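Local coordinates for protein phosphodiesterase (Salpingoeca rosetta, PDB 7CJ3) that belongs, through its transmembrane domain, to the bacteriorhodopsin-like proteins and holds retinal within a bundle of membrane-spanning helices, at residues W144-V156 and M202-P216. Numbering follows the deposited sequence.
Sequences WCGLASRADRSSV and MFGKAMQPDFQPPPP. With OLC ((2R)-2,3-dihydroxypropyl (9Z)-octadec-9-enoate), chain N.
Met202 enters the hollow formed by Gly146, Ser149, Ser155 and Val156 as a knob into a hole, joining helix 178-207 to the ends of two consecutive helices. The Met202 chain bends at its last torsion (chi3 70°), with Met202 SD 3.8 Å from Ala151 CB and 3.6 Å from Ser149 OG, while Met202 CE reaches Val156 CG2 at 4.2 Å. The Ser149 hydroxyl is itself turned back into its own helix, where OG of Ser149 donates to Cys145 O at 2.8 Å. Deeper in, Cys145 lies against the Phe203 ring, its CB 3.8 Å from CE2 and its sulfur at the ring edge, a Cys sulfur-aromatic contact; Ile229 of helix 219-233 also touches Cys145. These helices belong to the bacteriorhodopsin-like bundle, and the contact sits at one end of it, with the Cys145 side chain about 10 Å from retinal; here helix 128-149 closes in a Schellman motif with Arg150 at positive phi. Over that turn lies the proline-rich loop that follows helix 178-207, and here the packing is more open. Phe211 folds back there, one ring face over Ala206 CA and an edge toward Arg150 O, with CZ 3.4 Å from Ser149 O. Pro216 CD lies against Ala148 O. On the more solvent-accessible side, Arg150 bends at chi2 (-78°) past Pro213, and its NE makes a weak, strongly bent hydrogen bond to Pro214 O (3.3 Å, 127° at the hydrogen).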
loop_
_atom_site.group_PDB
_atom_site.type_symbol
_atom_site.label_atom_id
_atom_site.label_comp_id
_atom_site.label_asym_id
_atom_site.label_seq_id
_atom_site.Cartn_x
_atom_site.Cartn_y
_atom_site.Cartn_z
ATOM N N TRP B 144 5.655 -12.578 17.540
ATOM C CA TRP B 144 6.714 -12.253 16.556
ATOM C C TRP B 144 7.794 -11.381 17.223
ATOM O O TRP B 144 8.996 -11.530 16.893
ATOM C CB TRP B 144 6.055 -11.565 15.360
ATOM C CG TRP B 144 6.967 -11.159 14.248
ATOM C CD1 TRP B 144 7.146 -11.805 13.072
ATOM C CD2 TRP B 144 7.781 -9.974 14.192
ATOM N NE1 TRP B 144 8.034 -11.121 12.286
ATOM C CE2 TRP B 144 8.435 -9.986 12.941
ATOM C CE3 TRP B 144 8.032 -8.904 15.070
ATOM C CZ2 TRP B 144 9.317 -8.972 12.551
ATOM C CZ3 TRP B 144 8.888 -7.902 14.676
ATOM C CH2 TRP B 144 9.526 -7.934 13.434
ATOM N N CYS B 145 7.392 -10.483 18.123
ATOM C CA CYS B 145 8.313 -9.550 18.818
ATOM C C CYS B 145 9.260 -10.384 19.675
ATOM O O CYS B 145 10.472 -10.020 19.726
ATOM C CB CYS B 145 7.563 -8.517 19.659
ATOM S SG CYS B 145 6.746 -7.214 18.684
ATOM N N GLY B 146 8.710 -11.447 20.300
ATOM C CA GLY B 146 9.412 -12.475 21.104
ATOM C C GLY B 146 10.521 -13.190 20.335
ATOM O O GLY B 146 11.625 -13.324 20.883
ATOM N N LEU B 147 10.262 -13.624 19.101
ATOM C CA LEU B 147 11.283 -14.318 18.278
ATOM C C LEU B 147 12.411 -13.350 17.934
ATOM O O LEU B 147 13.586 -13.767 18.032
ATOM C CB LEU B 147 10.641 -14.884 17.008
ATOM C CG LEU B 147 9.553 -15.932 17.234
ATOM C CD1 LEU B 147 9.139 -16.533 15.895
ATOM C CD2 LEU B 147 10.018 -16.997 18.218
ATOM N N ALA B 148 12.064 -12.124 17.545
ATOM C CA ALA B 148 13.032 -11.058 17.181
ATOM C C ALA B 148 13.976 -10.769 18.356
ATOM O O ALA B 148 15.157 -10.472 18.090
ATOM C CB ALA B 148 12.307 -9.804 16.761
ATOM N N SER B 149 13.480 -10.870 19.594
ATOM C CA SER B 149 14.188 -10.440 20.820
ATOM C C SER B 149 14.606 -11.628 21.714
ATOM O O SER B 149 15.125 -11.366 22.820
ATOM C CB SER B 149 13.318 -9.433 21.565
ATOM O OG SER B 149 12.102 -10.006 22.063
ATOM N N ARG B 150 14.387 -12.877 21.273
ATOM C CA ARG B 150 14.702 -14.119 22.035
ATOM C C ARG B 150 14.253 -13.961 23.487
ATOM O O ARG B 150 15.062 -14.199 24.390
ATOM C CB ARG B 150 16.208 -14.417 21.965
ATOM C CG ARG B 150 16.795 -14.407 20.559
ATOM C CD ARG B 150 16.539 -15.635 19.720
ATOM N NE ARG B 150 17.413 -15.558 18.576
ATOM C CZ ARG B 150 17.658 -16.544 17.723
ATOM N NH1 ARG B 150 17.035 -17.702 17.854
ATOM N NH2 ARG B 150 18.474 -16.371 16.695
ATOM N N ALA B 151 13.006 -13.553 23.719
ATOM C CA ALA B 151 12.441 -13.272 25.062
ATOM C C ALA B 151 12.002 -14.574 25.725
ATOM O O ALA B 151 11.876 -15.593 24.997
ATOM C CB ALA B 151 11.269 -12.343 24.940
ATOM N N ASP B 152 11.753 -14.527 27.040
ATOM C CA ASP B 152 11.167 -15.665 27.803
ATOM C C ASP B 152 9.736 -15.876 27.282
ATOM O O ASP B 152 8.994 -14.880 27.125
ATOM C CB ASP B 152 11.311 -15.472 29.322
ATOM C CG ASP B 152 12.525 -16.168 29.950
ATOM O OD1 ASP B 152 13.542 -16.388 29.232
ATOM O OD2 ASP B 152 12.462 -16.500 31.163
ATOM N N ARG B 153 9.383 -17.132 27.002
ATOM C CA ARG B 153 8.102 -17.541 26.352
ATOM C C ARG B 153 6.906 -17.131 27.236
ATOM O O ARG B 153 5.863 -16.728 26.668
ATOM C CB ARG B 153 8.144 -19.036 26.009
ATOM C CG ARG B 153 9.051 -19.401 24.833
ATOM C CD ARG B 153 10.558 -19.168 24.947
ATOM N NE ARG B 153 11.194 -19.877 26.061
ATOM C CZ ARG B 153 12.498 -19.893 26.323
ATOM N NH1 ARG B 153 13.349 -19.258 25.534
ATOM N NH2 ARG B 153 12.956 -20.563 27.368
ATOM N N SER B 154 7.054 -17.179 28.566
ATOM C CA SER B 154 5.992 -16.817 29.548
ATOM C C SER B 154 5.711 -15.308 29.528
ATOM O O SER B 154 4.565 -14.919 29.796
ATOM C CB SER B 154 6.365 -17.253 30.938
ATOM O OG SER B 154 7.245 -16.306 31.524
ATOM N N SER B 155 6.738 -14.493 29.283
ATOM C CA SER B 155 6.648 -13.008 29.215
ATOM C C SER B 155 5.893 -12.595 27.946
ATOM O O SER B 155 5.190 -11.570 27.965
ATOM C CB SER B 155 8.025 -12.376 29.272
ATOM O OG SER B 155 8.646 -12.612 30.532
ATOM N N VAL B 156 6.048 -13.379 26.879
ATOM C CA VAL B 156 5.434 -13.146 25.542
ATOM C C VAL B 156 3.953 -13.511 25.621
ATOM O O VAL B 156 3.099 -12.737 25.139
ATOM C CB VAL B 156 6.169 -14.005 24.504
ATOM C CG1 VAL B 156 5.481 -13.938 23.149
ATOM C CG2 VAL B 156 7.640 -13.641 24.415
ATOM N N MET B 202 11.477 -6.142 26.630
ATOM C CA MET B 202 12.066 -7.403 26.090
ATOM C C MET B 202 12.965 -7.090 24.888
ATOM O O MET B 202 13.993 -7.774 24.737
ATOM C CB MET B 202 10.988 -8.432 25.723
ATOM C CG MET B 202 10.109 -8.049 24.558
ATOM S SD MET B 202 9.067 -9.448 23.987
ATOM C CE MET B 202 7.926 -9.609 25.361
ATOM N N PHE B 203 12.619 -6.077 24.088
ATOM C CA PHE B 203 13.503 -5.526 23.030
ATOM C C PHE B 203 14.773 -4.933 23.647
ATOM O O PHE B 203 15.838 -5.083 23.021
ATOM C CB PHE B 203 12.796 -4.443 22.236
ATOM C CG PHE B 203 11.953 -4.989 21.125
ATOM C CD1 PHE B 203 12.546 -5.518 19.996
ATOM C CD2 PHE B 203 10.568 -4.979 21.209
ATOM C CE1 PHE B 203 11.768 -5.998 18.955
ATOM C CE2 PHE B 203 9.794 -5.487 20.174
ATOM C CZ PHE B 203 10.401 -5.980 19.046
ATOM N N GLY B 204 14.643 -4.266 24.803
ATOM C CA GLY B 204 15.757 -3.692 25.571
ATOM C C GLY B 204 16.701 -4.765 26.105
ATOM O O GLY B 204 17.937 -4.638 25.895
ATOM N N LYS B 205 16.165 -5.784 26.785
ATOM C CA LYS B 205 16.975 -6.916 27.299
ATOM C C LYS B 205 17.894 -7.406 26.165
ATOM O O LYS B 205 19.129 -7.576 26.407
ATOM C CB LYS B 205 16.058 -7.998 27.869
ATOM C CG LYS B 205 15.420 -7.644 29.199
ATOM C CD LYS B 205 14.185 -8.450 29.523
ATOM C CE LYS B 205 13.462 -7.922 30.750
ATOM N NZ LYS B 205 12.298 -8.754 31.149
ATOM N N ALA B 206 17.383 -7.452 24.929
ATOM C CA ALA B 206 18.019 -8.078 23.743
ATOM C C ALA B 206 18.995 -7.124 23.048
ATOM O O ALA B 206 19.844 -7.609 22.303
ATOM C CB ALA B 206 16.961 -8.538 22.785
ATOM N N MET B 207 18.870 -5.819 23.270
ATOM C CA MET B 207 19.786 -4.813 22.673
ATOM C C MET B 207 21.124 -4.792 23.418
ATOM O O MET B 207 22.091 -4.260 22.824
ATOM C CB MET B 207 19.152 -3.417 22.715
ATOM C CG MET B 207 18.096 -3.197 21.673
ATOM S SD MET B 207 17.063 -1.773 22.064
ATOM C CE MET B 207 18.102 -0.464 21.415
ATOM N N GLN B 208 21.199 -5.372 24.632
ATOM C CA GLN B 208 22.450 -5.386 25.453
ATOM C C GLN B 208 23.542 -6.169 24.720
ATOM O O GLN B 208 23.267 -7.140 24.001
ATOM C CB GLN B 208 22.195 -5.931 26.857
ATOM C CG GLN B 208 21.275 -4.992 27.628
ATOM C CD GLN B 208 20.604 -5.562 28.857
ATOM O OE1 GLN B 208 20.973 -6.623 29.360
ATOM N NE2 GLN B 208 19.596 -4.846 29.355
ATOM N N PRO B 209 24.817 -5.764 24.893
ATOM C CA PRO B 209 25.939 -6.398 24.191
ATOM C C PRO B 209 26.223 -7.815 24.708
ATOM O O PRO B 209 26.706 -8.625 23.929
ATOM C CB PRO B 209 27.148 -5.510 24.517
ATOM C CG PRO B 209 26.573 -4.233 25.124
ATOM C CD PRO B 209 25.262 -4.659 25.753
ATOM N N ASP B 210 25.936 -8.050 26.001
ATOM C CA ASP B 210 26.223 -9.317 26.727
ATOM C C ASP B 210 25.159 -10.368 26.394
ATOM O O ASP B 210 25.483 -11.572 26.495
ATOM C CB ASP B 210 26.324 -9.072 28.239
ATOM C CG ASP B 210 27.721 -8.643 28.702
ATOM O OD1 ASP B 210 28.714 -9.234 28.189
ATOM O OD2 ASP B 210 27.820 -7.720 29.569
ATOM N N PHE B 211 23.961 -9.938 25.973
ATOM C CA PHE B 211 22.730 -10.764 25.842
ATOM C C PHE B 211 23.017 -12.069 25.067
ATOM O O PHE B 211 23.591 -12.007 23.956
ATOM C CB PHE B 211 21.628 -9.935 25.170
ATOM C CG PHE B 211 20.306 -10.648 25.030
ATOM C CD1 PHE B 211 19.469 -10.839 26.122
ATOM C CD2 PHE B 211 19.898 -11.128 23.798
ATOM C CE1 PHE B 211 18.256 -11.498 25.976
ATOM C CE2 PHE B 211 18.694 -11.806 23.657
ATOM C CZ PHE B 211 17.879 -12.000 24.748
ATOM N N GLN B 212 22.641 -13.227 25.632
ATOM C CA GLN B 212 22.662 -14.558 24.951
ATOM C C GLN B 212 21.263 -15.171 25.058
ATOM O O GLN B 212 20.639 -15.089 26.119
ATOM C CB GLN B 212 23.744 -15.489 25.530
ATOM N N PRO B 213 20.724 -15.802 23.985
ATOM C CA PRO B 213 21.431 -15.964 22.713
ATOM C C PRO B 213 21.338 -14.706 21.853
ATOM O O PRO B 213 20.396 -13.925 22.026
ATOM C CB PRO B 213 20.662 -17.102 22.035
ATOM C CG PRO B 213 19.240 -16.887 22.507
ATOM C CD PRO B 213 19.375 -16.393 23.939
ATOM N N PRO B 214 22.278 -14.485 20.898
ATOM C CA PRO B 214 22.272 -13.290 20.058
ATOM C C PRO B 214 20.944 -13.136 19.321
ATOM O O PRO B 214 20.416 -14.116 18.801
ATOM C CB PRO B 214 23.431 -13.496 19.063
ATOM C CG PRO B 214 24.319 -14.534 19.721
ATOM C CD PRO B 214 23.375 -15.398 20.533
ATOM N N PRO B 215 20.369 -11.910 19.248
ATOM C CA PRO B 215 19.112 -11.701 18.527
ATOM C C PRO B 215 19.316 -11.844 17.021
ATOM O O PRO B 215 20.410 -11.584 16.520
ATOM C CB PRO B 215 18.700 -10.281 18.937
ATOM C CG PRO B 215 20.016 -9.578 19.249
ATOM C CD PRO B 215 20.917 -10.660 19.808
ATOM N N PRO B 216 18.290 -12.281 16.248
ATOM C CA PRO B 216 18.420 -12.414 14.794
ATOM C C PRO B 216 18.467 -11.077 14.041
ATOM O O PRO B 216 18.728 -11.099 12.851
ATOM C CB PRO B 216 17.170 -13.203 14.379
ATOM C CG PRO B 216 16.153 -12.967 15.492
ATOM C CD PRO B 216 16.968 -12.713 16.738
HETATM C C18 OLC N . -1.196 6.956 24.599
HETATM C C10 OLC N . 7.965 3.059 26.331
HETATM C C9 OLC N . 9.190 3.296 26.853
HETATM C C17 OLC N . 0.165 6.890 25.284
HETATM C C11 OLC N . 6.653 3.211 27.043
HETATM C C8 OLC N . 9.513 3.739 28.240
HETATM C C24 OLC N . 18.690 -0.602 28.605
HETATM C C16 OLC N . 0.933 5.557 25.165
HETATM C C12 OLC N . 5.547 3.533 26.062
HETATM C C7 OLC N . 10.941 3.354 28.609
HETATM C C15 OLC N . 2.044 5.411 26.221
HETATM C C13 OLC N . 4.436 4.422 26.700
HETATM C C6 OLC N . 11.104 3.046 30.102
HETATM C C14 OLC N . 3.269 4.659 25.686
HETATM C C5 OLC N . 10.661 1.645 30.593
HETATM C C4 OLC N . 11.528 0.399 30.216
HETATM C C3 OLC N . 12.963 0.670 29.715
HETATM C C2 OLC N . 13.652 -0.480 28.945
HETATM C C21 OLC N . 16.982 -0.244 26.721
HETATM C C1 OLC N . 14.754 0.076 28.011
HETATM C C22 OLC N . 18.482 -0.278 27.119
HETATM O O19 OLC N . 14.625 1.195 27.498
HETATM O O25 OLC N . 20.054 -0.945 28.792
HETATM O O23 OLC N . 19.249 -1.208 26.315
HETATM O O20 OLC N . 16.014 -0.655 27.721
#